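Local coordinates for protease Do-like 2, chloroplastic (Arabidopsis thaliana, PDB 4FLN) that is a chloroplast serine protease that makes the primary cleavage in the photodamaged D1 protein of photosystem II, at the interface of chains A and B. Coordinates in Å, arbitrary orientation; residue numbers count along the deposited sequence, not the author numbering. Chains: chain A/B, Protease Do-like 2, chloroplastic.

Contacts 1 and 2 lie about 15 Å apart between their C-alpha centres on the interface of chains A and B, and they share no residue. Contact 1 sets two lysines of the trypsin-like domain of chain A against two glutamates of the PDZ stretch (240-335) of chain B; contact 2 joins the two protease domains, the loop between strands 151-156 and 165-178 of A meeting strand 165-178 of B. Each centre lies about 19 Å from A:His91 and 23 to 24 Å from A:Asp122. Together the two patches probably help to hold subunits in the hexameric resting state.

Contact 1: the interface of chains A and B. Residues chain A 100, 109; chain B 263, 311.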
loop_
_atom_site.group_PDB
_atom_site.type_symbol
_atom_site.label_atom_id
_atom_site.label_comp_id
_atom_site.label_asym_id
_atom_site.label_seq_id
_atom_site.Cartn_x
_atom_site.Cartn_y
_atom_site.Cartn_z
ATOM N N LYS A 100 -38.538 -5.226 4.838
ATOM C CA LYS A 100 -39.421 -4.143 5.264
ATOM C C LYS A 100 -39.426 -2.977 4.259
ATOM O O LYS A 100 -38.395 -2.662 3.660
ATOM C CB LYS A 100 -39.029 -3.658 6.667
ATOM C CG LYS A 100 -39.276 -4.682 7.780
ATOM C CD LYS A 100 -38.626 -4.260 9.097
ATOM C CE LYS A 100 -37.100 -4.242 8.999
ATOM N NZ LYS A 100 -36.426 -3.733 10.240
ATOM N N LYS A 109 -42.326 1.057 9.513
ATOM C CA LYS A 109 -41.952 0.035 8.532
ATOM C C LYS A 109 -43.098 -0.932 8.300
ATOM O O LYS A 109 -43.949 -1.106 9.166
ATOM C CB LYS A 109 -40.714 -0.746 8.970
ATOM C CG LYS A 109 -39.406 -0.019 8.724
ATOM C CD LYS A 109 -38.710 0.339 10.013
ATOM C CE LYS A 109 -37.265 0.761 9.761
ATOM N NZ LYS A 109 -36.715 1.618 10.866
ATOM N N GLU B 263 -39.533 0.722 17.631
ATOM C CA GLU B 263 -40.117 -0.011 16.522
ATOM C C GLU B 263 -40.844 -1.260 17.021
ATOM O O GLU B 263 -41.934 -1.593 16.565
ATOM C CB GLU B 263 -39.041 -0.350 15.488
ATOM C CG GLU B 263 -39.534 -1.078 14.247
ATOM C CD GLU B 263 -38.408 -1.359 13.263
ATOM O OE1 GLU B 263 -38.597 -2.201 12.353
ATOM O OE2 GLU B 263 -37.332 -0.730 13.406
ATOM N N GLU B 311 -39.768 6.307 15.016
ATOM C CA GLU B 311 -38.433 6.824 14.784
ATOM C C GLU B 311 -38.453 8.255 15.302
ATOM O O GLU B 311 -39.407 8.675 15.948
ATOM C CB GLU B 311 -38.090 6.775 13.297
ATOM C CG GLU B 311 -38.704 5.579 12.550
ATOM C CD GLU B 311 -38.159 4.227 13.008
ATOM O OE1 GLU B 311 -37.091 4.199 13.657
ATOM O OE2 GLU B 311 -38.798 3.187 12.717
#
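The side-chain amine NZ of A:Lys109 sits between two carboxylates of the neighbouring subunit. It makes a salt bridge with OE2 of B:Glu311 at 3.2 Å, a weak hydrogen bond by its geometry, and a second salt bridge with OE2 of B:Glu263 at 3.5 Å. The lysine reaches this position because its chain bends about the CB-CG bond (chi2 114°) and then runs out nearly straight, crossing both glutamate side chains at about a right angle. On the way the lysine CD lies against the B:Glu263 carboxylate, 3.5 Å from its OE1, so an apolar touch accompanies the charge pairing. B:Glu263 is a bridge in its own right: fully extended, with CG anti to the backbone N, it splits its two oxygens between two lysines. While OE2 serves A:Lys109, OE1 faces A:Lys100, which comes from strand 98-102 and meets the glutamate from the opposite direction. Replacing A:Lys109 by an alanine would probably leave B:Glu311 without its cationic mate and B:Glu263 with A:Lys100 as its remaining partner here, while opening a gap beside the B:Glu263 carboxylate. Sharing charges in this way may let the contact between a protease domain and a PDZ domain tolerate small shifts. The bridge to A:Lys100 is itself weak as a hydrogen bond, running from NZ of A:Lys100 to OE1 of B:Glu263 across 3.4 Å.

Contact 2: the interface of chains A and B. Residues chain A 160-163; chain B 173-175.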
loop_
_atom_site.group_PDB
_atom_site.type_symbol
_atom_site.label_atom_id
_atom_site.label_comp_id
_atom_site.label_asym_id
_atom_site.label_seq_id
_atom_site.Cartn_x
_atom_site.Cartn_y
_atom_site.Cartn_z
ATOM N N GLY A 160 -28.454 5.625 5.017
ATOM C CA GLY A 160 -28.500 6.422 6.229
ATOM C C GLY A 160 -29.396 7.647 6.151
ATOM O O GLY A 160 -29.548 8.274 5.104
ATOM N N GLY A 161 -29.965 8.006 7.293
ATOM C CA GLY A 161 -30.724 9.232 7.425
ATOM C C GLY A 161 -32.187 9.037 7.115
ATOM O O GLY A 161 -33.033 9.802 7.569
ATOM N N ASP A 162 -32.488 7.997 6.353
ATOM C CA ASP A 162 -33.869 7.703 5.983
ATOM C C ASP A 162 -34.681 8.926 5.498
ATOM O O ASP A 162 -35.863 9.059 5.817
ATOM C CB ASP A 162 -34.591 6.986 7.133
ATOM N N THR A 163 -34.051 9.812 4.729
ATOM C CA THR A 163 -34.795 10.820 3.972
ATOM C C THR A 163 -34.505 10.678 2.479
ATOM O O THR A 163 -33.396 10.313 2.076
ATOM C CB THR A 163 -34.495 12.256 4.412
ATOM O OG1 THR A 163 -35.664 13.056 4.224
ATOM C CG2 THR A 163 -33.360 12.853 3.588
ATOM N N ARG B 173 -30.960 16.670 -1.379
ATOM C CA ARG B 173 -31.366 16.195 -0.059
ATOM C C ARG B 173 -31.503 17.313 0.965
ATOM O O ARG B 173 -30.631 18.182 1.070
ATOM C CB ARG B 173 -30.345 15.176 0.450
ATOM C CG ARG B 173 -30.919 14.130 1.379
ATOM C CD ARG B 173 -29.922 13.033 1.651
ATOM N NE ARG B 173 -30.566 11.904 2.304
ATOM C CZ ARG B 173 -29.930 11.007 3.051
ATOM N NH1 ARG B 173 -28.618 11.105 3.250
ATOM N NH2 ARG B 173 -30.610 10.012 3.605
ATOM N N ILE B 174 -32.591 17.281 1.729
ATOM C CA ILE B 174 -32.729 18.136 2.905
ATOM C C ILE B 174 -32.772 17.265 4.151
ATOM O O ILE B 174 -33.765 16.595 4.422
ATOM C CB ILE B 174 -33.998 18.995 2.842
ATOM C CG1 ILE B 174 -33.860 20.062 1.767
ATOM C CG2 ILE B 174 -34.243 19.673 4.169
ATOM C CD1 ILE B 174 -35.169 20.429 1.149
ATOM N N GLU B 175 -31.693 17.298 4.920
ATOM C CA GLU B 175 -31.506 16.364 6.020
ATOM C C GLU B 175 -30.835 17.074 7.191
ATOM O O GLU B 175 -30.231 18.127 7.024
ATOM C CB GLU B 175 -30.639 15.200 5.535
ATOM C CG GLU B 175 -30.328 14.132 6.563
ATOM C CD GLU B 175 -31.526 13.274 6.902
ATOM O OE1 GLU B 175 -31.523 12.082 6.525
ATOM O OE2 GLU B 175 -32.464 13.787 7.551
#
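B:Arg173 stretches from strand 165-178 toward the loop of chain A that carries A:Gly160 and A:Thr163, an example of one arginine holding two backbone carbonyls. Beyond CB the chain is extended, with CG anti to the backbone N (chi1 -151°), and this carries the guanidinium past the threonine. The first touch is apolar: CG packs on the methyl CG2 of A:Thr163 at 3.5 Å, the two side chains crossing at a slant, and CD lies further off along the same methyl. The polar end follows. NE donates to the carbonyl O of A:Thr163 at 3.3 Å, approaching from above the carbonyl plane. NH2 reaches the same oxygen at 3.2 Å, but in the carbonyl plane and on a lone pair, so one acceptor is gripped side-on by two nitrogens. NH2 also gives a nearly straight bond (174° at H) to the carbonyl O of A:Gly160, which lies in the guanidinium plane; CZ and NH1 lie 3.4 and 3.5 Å from this A:Gly160 O. Over one face of that plane, toward its rim, stands OE1 of B:Glu175, a salt bridge within chain B at 3.7 Å from NH2 that is likely to steady the arginine. The same OE1 is modelled close to the carbonyl O of A:Gly161; as both are normally acceptors, that approach is doubtful. By fastening a loop of one protease domain to a strand of the next, the site probably contributes to tying neighbouring catalytic domains together in the hexameric resting state.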